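Local coordinates for coenzyme F420-dependent N(5),N(10)-methenyltetrahydromethanopterin reductase-related protein (Desulfurobacterium thermolithotrophum DSM 11699, PDB 6HUY) that binds the iron-guanylylpyridinol (FeGP) cofactor and probably methenyl-tetrahydrofolate, as a paralogue of the [Fe]-hydrogenase Hmd, at the interface of chains A and B. Numbering follows the deposited sequence. Chains: chain A, Coenzyme F420-dependent N(5),N(10)-methenyltetrahydromethanopterin reductase-related protein; chain B, Coenzyme F420-dependent N(5),N(10)-methenyltetrahydromethanopterin reductase-related protein.

The three contacts run along one Hmd-type dimer interface. Contact 1 lies about 24 Å from contact 2 and about 17 Å from contact 3, while contacts 2 and 3 stand about 39 Å apart, measured between the centres of their C-alpha atoms. Helix 207-228 of chain A joins contacts 1 and 3, packing on chain B through residues 214 to 225 and meeting it again at its C-terminal end. Helix 232-262 of both chains serves contact 1; in chain B helix 264-272 follows, in contact 2. Contacts 2 and 3 bring N-terminal segments of A and B, respectively, against the partner's helices, consistent with the family's intertwined dimer.

Contact 1: the interface of chains A and B. Residues chain A 214, 218, 221-222, 225, 232, 239; chain B 255, 258-259, 294, 298, 300-301.
In this Hmd-family dimer, helix 207-228 of chain A packs on helices 232-262, 294-297 and 299-306 of chain B, around A:Ile218 and A:Tyr221. A:Ile218 crosses B:Ile298 at about a right angle, its CG2 and CD1 both meeting CD1 of B:Ile298 at 4.0 Å. On its own helix, CG1 of A:Ile218 lies over a face of the A:Phe214 ring. That ring slides antiparallel past B:Leu258, with CD1 of A:Phe214 3.7 Å from CD2 of B:Leu258, and its rim meets CD1 of B:Ile294 tip to tip. A:Tyr221 holds CG anti to the backbone N (chi1 164°), which carries its ring across to B:Leu301 and B:Glu300. Methyl CD2 of B:Leu301 sits over one ring face, 3.8 Å from the centroid. Obliquely across the other end of the ring, CD1 of B:Leu255 meets CD1 of A:Tyr221 at 3.7 Å. The phenol OH of A:Tyr221 gives a 2.8 Å hydrogen bond to the anti lone pair of B:Glu300 OE2, which lies at the ring's edge. The syn lone pair of B:Glu300 OE2 receives NH1 of A:Arg225, also at 2.8 Å, almost in the guanidinium plane, in a salt bridge. Two donors therefore grip one carboxylate oxygen, and the arginine would probably favour its ionised form.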
# COMPACT_ATOMS: atom_id res chain seq x y z
N PHE A 214 7.61 0.44 -2.57
CA PHE A 214 7.81 1.25 -3.76
C PHE A 214 8.74 0.54 -4.73
O PHE A 214 8.44 0.44 -5.93
CB PHE A 214 8.40 2.60 -3.37
CG PHE A 214 8.83 3.44 -4.55
CD1 PHE A 214 7.93 4.29 -5.16
CD2 PHE A 214 10.12 3.38 -5.03
CE1 PHE A 214 8.32 5.06 -6.24
CE2 PHE A 214 10.52 4.15 -6.10
CZ PHE A 214 9.61 4.99 -6.72
N ILE A 218 8.05 -0.93 -8.59
CA ILE A 218 8.87 -0.66 -9.77
C ILE A 218 9.40 -1.97 -10.36
O ILE A 218 9.50 -2.11 -11.58
CB ILE A 218 10.01 0.32 -9.43
CG1 ILE A 218 9.45 1.65 -8.94
CG2 ILE A 218 10.91 0.55 -10.65
CD1 ILE A 218 8.54 2.38 -9.96
N TYR A 221 6.82 -3.42 -12.40
CA TYR A 221 6.65 -2.63 -13.62
C TYR A 221 7.71 -3.00 -14.66
O TYR A 221 7.41 -3.07 -15.86
CB TYR A 221 6.71 -1.13 -13.32
CG TYR A 221 6.92 -0.31 -14.57
CD1 TYR A 221 5.87 -0.03 -15.42
CD2 TYR A 221 8.19 0.14 -14.91
CE1 TYR A 221 6.07 0.70 -16.59
CE2 TYR A 221 8.40 0.87 -16.06
CZ TYR A 221 7.34 1.15 -16.90
OH TYR A 221 7.55 1.88 -18.05
N LYS A 222 8.96 -3.19 -14.23
CA LYS A 222 10.01 -3.55 -15.17
C LYS A 222 9.76 -4.94 -15.73
O LYS A 222 10.04 -5.20 -16.91
CB LYS A 222 11.38 -3.49 -14.50
CG LYS A 222 11.86 -2.09 -14.22
CD LYS A 222 12.80 -2.03 -13.03
CE LYS A 222 14.13 -2.71 -13.30
NZ LYS A 222 15.01 -2.68 -12.10
N ARG A 225 7.16 -4.65 -18.30
CA ARG A 225 7.65 -3.95 -19.48
C ARG A 225 8.56 -4.84 -20.32
O ARG A 225 8.42 -4.88 -21.54
CB ARG A 225 8.38 -2.68 -19.06
CG ARG A 225 9.04 -1.90 -20.20
CD ARG A 225 10.02 -0.90 -19.65
NE ARG A 225 11.17 -1.57 -19.04
CZ ARG A 225 12.08 -0.97 -18.27
NH1 ARG A 225 11.97 0.32 -17.99
NH2 ARG A 225 13.08 -1.68 -17.76
N ARG A 232 0.32 -1.03 -19.10
CA ARG A 232 0.54 -0.25 -17.88
C ARG A 232 -0.68 -0.29 -16.96
O ARG A 232 -0.54 -0.39 -15.74
CB ARG A 232 0.87 1.19 -18.27
CG ARG A 232 0.90 2.21 -17.13
CD ARG A 232 2.24 2.24 -16.48
NE ARG A 232 3.07 3.26 -17.12
CZ ARG A 232 3.04 4.55 -16.79
NH1 ARG A 232 2.24 4.98 -15.82
NH2 ARG A 232 3.82 5.41 -17.43
N ILE A 239 -1.11 -3.44 -8.79
CA ILE A 239 -0.33 -2.86 -7.70
C ILE A 239 -1.26 -2.24 -6.67
O ILE A 239 -1.20 -2.55 -5.47
CB ILE A 239 0.68 -1.83 -8.23
CG1 ILE A 239 1.79 -2.51 -9.02
CG2 ILE A 239 1.29 -0.99 -7.07
CD1 ILE A 239 2.60 -1.55 -9.89
N LEU B 255 1.87 5.54 -11.73
CA LEU B 255 3.26 5.39 -11.30
C LEU B 255 4.02 6.70 -11.43
O LEU B 255 4.91 6.97 -10.61
CB LEU B 255 3.95 4.28 -12.11
CG LEU B 255 3.45 2.85 -11.87
CD1 LEU B 255 4.03 1.92 -12.90
CD2 LEU B 255 3.80 2.35 -10.49
N LEU B 258 3.11 8.56 -8.30
CA LEU B 258 3.79 7.91 -7.19
C LEU B 258 5.23 8.39 -7.06
O LEU B 258 5.67 8.79 -5.98
CB LEU B 258 3.74 6.39 -7.38
CG LEU B 258 4.49 5.56 -6.35
CD1 LEU B 258 3.76 5.55 -5.01
CD2 LEU B 258 4.65 4.17 -6.90
N ILE B 259 5.97 8.37 -8.17
CA ILE B 259 7.39 8.74 -8.15
C ILE B 259 7.56 10.21 -7.81
O ILE B 259 8.40 10.58 -6.98
CB ILE B 259 8.04 8.40 -9.51
CG1 ILE B 259 8.01 6.89 -9.76
CG2 ILE B 259 9.49 8.92 -9.60
CD1 ILE B 259 8.18 6.53 -11.21
N ILE B 294 17.82 4.32 -10.12
CA ILE B 294 16.47 4.32 -10.67
C ILE B 294 16.40 5.09 -11.98
O ILE B 294 15.62 4.74 -12.88
CB ILE B 294 15.47 4.87 -9.63
CG1 ILE B 294 14.05 4.48 -10.03
CG2 ILE B 294 15.58 6.40 -9.49
CD1 ILE B 294 13.08 4.62 -8.91
N ILE B 298 14.46 3.02 -15.13
CA ILE B 298 13.14 3.49 -15.57
C ILE B 298 13.20 4.96 -15.98
O ILE B 298 12.49 5.79 -15.40
CB ILE B 298 12.08 3.26 -14.49
CG1 ILE B 298 12.51 3.86 -13.15
CG2 ILE B 298 11.79 1.77 -14.31
CD1 ILE B 298 11.34 4.19 -12.21
N GLU B 300 11.99 6.46 -18.56
CA GLU B 300 10.71 6.92 -19.10
C GLU B 300 9.76 7.33 -17.98
O GLU B 300 9.02 8.31 -18.10
CB GLU B 300 10.09 5.83 -19.98
CG GLU B 300 9.55 4.58 -19.26
CD GLU B 300 10.63 3.58 -18.83
OE1 GLU B 300 11.84 3.89 -18.96
OE2 GLU B 300 10.27 2.48 -18.37
N LEU B 301 9.79 6.60 -16.86
CA LEU B 301 8.93 6.95 -15.73
C LEU B 301 9.44 8.21 -15.04
O LEU B 301 8.64 9.06 -14.62
CB LEU B 301 8.86 5.78 -14.76
CG LEU B 301 7.58 4.93 -14.83
CD1 LEU B 301 7.22 4.53 -16.26
CD2 LEU B 301 7.70 3.70 -13.94

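Contact 2: the interface of chains A and B. Residues chain A 24, 148-150, 155, 158, 203; chain B 269-270, 272-273.
Loops of chain A and the start of strand 158-163 meet the C-terminal end of chain B helix 264-272 and B:Ser273 just after it; in the Hmd family the active-site cleft forms between such N- and C-terminal parts. Methyl CB of B:Ala269 lies over the A:His158 ring, 3.8 Å from its centroid and displaced toward the rim, beside ND1 and CE1. CB of A:Ala148 touches CB of B:Ser270 at 3.8 Å, and CD2 of A:Leu24 rests by the backbone of B:Ser273, which hides the most surface in the patch. CB of A:Gln155 lies beside the B:Ser273 hydroxyl OG. Hydrogen bonds within chain A hold these groups in place. A:His158, with CG between the backbone N and the carbonyl carbon (chi1 49°), donates its NE2 N-H to A:Ala148 O at 3.1 Å, nearly in its ring plane but well above the carbonyl plane. Similarly, A:Gln155 NE2 bonds A:Leu24 O with the acceptor in the amide plane, bracing the bent glutamine. Between chains, water does the joining. Water 2 bridges A:Ala148 O, B:Ala269 O and OG of B:Ser273, while water 1 links the same OG to A:Ile150, whose backbone N lies 2.7 Å from that water in a nearly straight bond (172°).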
# COMPACT_ATOMS: atom_id res chain seq x y z
N LEU A 24 24.88 4.27 13.94
CA LEU A 24 24.80 5.33 12.94
C LEU A 24 26.05 6.21 12.93
O LEU A 24 26.70 6.33 11.89
CB LEU A 24 23.54 6.18 13.17
CG LEU A 24 22.21 5.44 12.92
CD1 LEU A 24 21.05 6.13 13.61
CD2 LEU A 24 21.91 5.28 11.43
N ALA A 148 14.19 13.03 9.34
CA ALA A 148 14.26 11.75 8.62
C ALA A 148 15.62 11.11 8.86
O ALA A 148 16.26 10.60 7.94
CB ALA A 148 13.99 11.93 7.13
N ALA A 149 16.05 11.18 10.11
CA ALA A 149 17.37 10.80 10.59
C ALA A 149 17.47 11.29 12.02
O ALA A 149 16.63 12.09 12.46
CB ALA A 149 18.48 11.42 9.74
N ILE A 150 18.48 10.86 12.76
CA ILE A 150 18.70 11.30 14.13
C ILE A 150 19.62 12.52 14.08
O ILE A 150 20.79 12.37 13.70
CB ILE A 150 19.29 10.19 15.00
CG1 ILE A 150 18.29 9.03 15.09
CG2 ILE A 150 19.62 10.72 16.38
CD1 ILE A 150 18.79 7.79 15.86
N GLN A 155 24.15 10.92 9.00
CA GLN A 155 23.08 10.66 8.02
C GLN A 155 22.09 11.81 7.92
O GLN A 155 21.35 11.91 6.93
CB GLN A 155 22.34 9.37 8.38
CG GLN A 155 23.14 8.09 8.19
CD GLN A 155 24.13 7.82 9.32
OE1 GLN A 155 24.26 8.61 10.26
NE2 GLN A 155 24.82 6.69 9.24
N HIS A 158 19.47 16.64 5.78
CA HIS A 158 18.26 17.05 5.09
C HIS A 158 17.16 17.34 6.10
O HIS A 158 17.28 17.05 7.29
CB HIS A 158 17.80 15.95 4.14
CG HIS A 158 17.77 14.60 4.79
ND1 HIS A 158 18.86 13.77 4.84
CD2 HIS A 158 16.80 13.99 5.51
CE1 HIS A 158 18.56 12.67 5.51
NE2 HIS A 158 17.31 12.78 5.93
N GLY A 203 9.46 10.00 5.92
CA GLY A 203 10.45 10.35 6.93
C GLY A 203 10.51 9.42 8.12
O GLY A 203 11.59 9.20 8.68
N ALA B 269 17.44 9.43 1.06
CA ALA B 269 18.09 10.08 2.19
C ALA B 269 17.51 9.56 3.50
O ALA B 269 18.25 9.24 4.44
CB ALA B 269 17.92 11.59 2.09
N SER B 270 16.19 9.44 3.56
CA SER B 270 15.53 8.97 4.77
C SER B 270 15.90 7.52 5.08
O SER B 270 16.06 7.15 6.25
CB SER B 270 14.02 9.10 4.61
OG SER B 270 13.35 8.62 5.76
N GLN B 272 18.58 5.84 4.67
CA GLN B 272 19.92 5.57 5.18
C GLN B 272 19.92 5.35 6.68
O GLN B 272 20.66 4.49 7.19
CB GLN B 272 20.88 6.71 4.81
CG GLN B 272 21.13 6.88 3.32
CD GLN B 272 21.55 5.58 2.65
OE1 GLN B 272 22.67 5.11 2.83
NE2 GLN B 272 20.64 4.98 1.90
N SER B 273 19.09 6.09 7.42
CA SER B 273 19.09 5.98 8.88
C SER B 273 18.26 4.80 9.38
O SER B 273 18.20 4.58 10.60
CB SER B 273 18.57 7.28 9.52
OG SER B 273 19.53 8.33 9.43
O HOH W 1 20.37 9.22 11.66
O HOH W 2 18.58 9.46 7.17

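Contact 3: the interface of chains A and B. Residues chain A 227-230; chain B 13, 17-18, 23.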
# COMPACT_ATOMS: atom_id res chain seq x y z
N ILE A 227 9.47 -8.40 -19.86
CA ILE A 227 9.25 -9.84 -19.98
C ILE A 227 7.79 -10.16 -20.31
O ILE A 227 7.51 -10.83 -21.30
CB ILE A 227 9.71 -10.57 -18.70
CG1 ILE A 227 11.17 -10.22 -18.38
CG2 ILE A 227 9.59 -12.07 -18.85
CD1 ILE A 227 11.51 -10.37 -16.92
N LEU A 228 6.84 -9.68 -19.49
CA LEU A 228 5.43 -10.01 -19.71
C LEU A 228 4.80 -9.24 -20.87
O LEU A 228 3.83 -9.73 -21.46
CB LEU A 228 4.62 -9.73 -18.45
CG LEU A 228 4.96 -10.48 -17.17
CD1 LEU A 228 4.20 -9.82 -16.06
CD2 LEU A 228 4.60 -11.96 -17.28
N LYS A 229 5.31 -8.04 -21.18
CA LYS A 229 4.80 -7.24 -22.30
C LYS A 229 3.32 -6.90 -22.12
O LYS A 229 2.55 -6.84 -23.09
CB LYS A 229 5.04 -7.94 -23.65
CG LYS A 229 6.40 -8.60 -23.82
CD LYS A 229 7.48 -7.66 -24.32
CE LYS A 229 8.73 -8.45 -24.72
NZ LYS A 229 9.82 -7.60 -25.27
N THR A 230 2.91 -6.65 -20.88
CA THR A 230 1.54 -6.31 -20.53
C THR A 230 1.35 -4.80 -20.43
O THR A 230 2.30 -4.03 -20.39
CB THR A 230 1.16 -6.98 -19.21
OG1 THR A 230 2.21 -6.77 -18.27
CG2 THR A 230 0.94 -8.47 -19.41
N TYR B 13 0.42 -14.97 -27.85
CA TYR B 13 1.02 -14.35 -26.68
C TYR B 13 1.96 -15.33 -25.99
O TYR B 13 3.12 -15.01 -25.71
CB TYR B 13 -0.03 -13.84 -25.69
CG TYR B 13 0.63 -13.34 -24.43
CD1 TYR B 13 1.20 -12.08 -24.38
CD2 TYR B 13 0.76 -14.17 -23.32
CE1 TYR B 13 1.86 -11.64 -23.26
CE2 TYR B 13 1.42 -13.74 -22.19
CZ TYR B 13 1.97 -12.47 -22.17
OH TYR B 13 2.63 -12.03 -21.05
N LYS B 17 5.34 -13.52 -27.63
CA LYS B 17 5.58 -12.42 -26.70
C LYS B 17 6.29 -12.89 -25.44
O LYS B 17 7.32 -12.33 -25.05
CB LYS B 17 4.24 -11.75 -26.35
CG LYS B 17 3.75 -10.75 -27.39
CD LYS B 17 4.59 -9.48 -27.31
CE LYS B 17 4.57 -8.69 -28.61
NZ LYS B 17 5.88 -7.98 -28.81
N LEU B 18 5.74 -13.92 -24.79
CA LEU B 18 6.31 -14.56 -23.62
C LEU B 18 6.56 -16.02 -23.98
O LEU B 18 5.61 -16.78 -24.19
CB LEU B 18 5.36 -14.45 -22.42
CG LEU B 18 5.79 -15.13 -21.12
CD1 LEU B 18 6.92 -14.35 -20.47
CD2 LEU B 18 4.62 -15.28 -20.16
N LYS B 23 10.47 -20.19 -20.59
CA LYS B 23 10.50 -19.50 -19.31
C LYS B 23 9.92 -20.36 -18.19
O LYS B 23 10.46 -20.38 -17.08
CB LYS B 23 9.74 -18.18 -19.41
CG LYS B 23 10.48 -17.07 -20.17
CD LYS B 23 11.51 -16.35 -19.29
CE LYS B 23 11.91 -14.99 -19.86
NZ LYS B 23 12.97 -15.09 -20.91
O HOH W 3 9.05 -12.00 -23.03
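Two lysines, A:Lys229 and B:Lys17, bury the most surface where the C-terminal end of chain A helix 207-228 abuts an N-terminal segment of chain B in this Hmd-type dimer. They cross at about a right angle through their aliphatic parts, with CB of A:Lys229 4.0 Å from CD of B:Lys17. Their terminal amino nitrogens stay apart, NZ of A:Lys229 lying 5.3 Å from NZ of B:Lys17, and would probably repel mildly if both are charged. A:Ile227, the next most buried, offers its CG2 branch: CD1 of B:Leu18 reaches it obliquely and CE of B:Lys23 at about a right angle, each 3.9 Å from that methyl. Water 3 joins backbone to backbone, 2.6 Å from A:Ile227 O and 2.7 Å from B:Lys17 O. Beside this packing, B:Tyr13, with CG anti to the backbone N (chi1 174°), donates its phenol OH to A:Leu228 O at 2.6 Å. The bond falls in the carbonyl plane, on a lone pair, and the acceptor lies in the ring plane at its edge. A phenylalanine here lacks the hydroxyl, so the A:Leu228 carbonyl loses this donor and the junction would probably loosen. The site thus ties an N-terminal helix of chain B to the helical core of chain A, likely steadying the dimer.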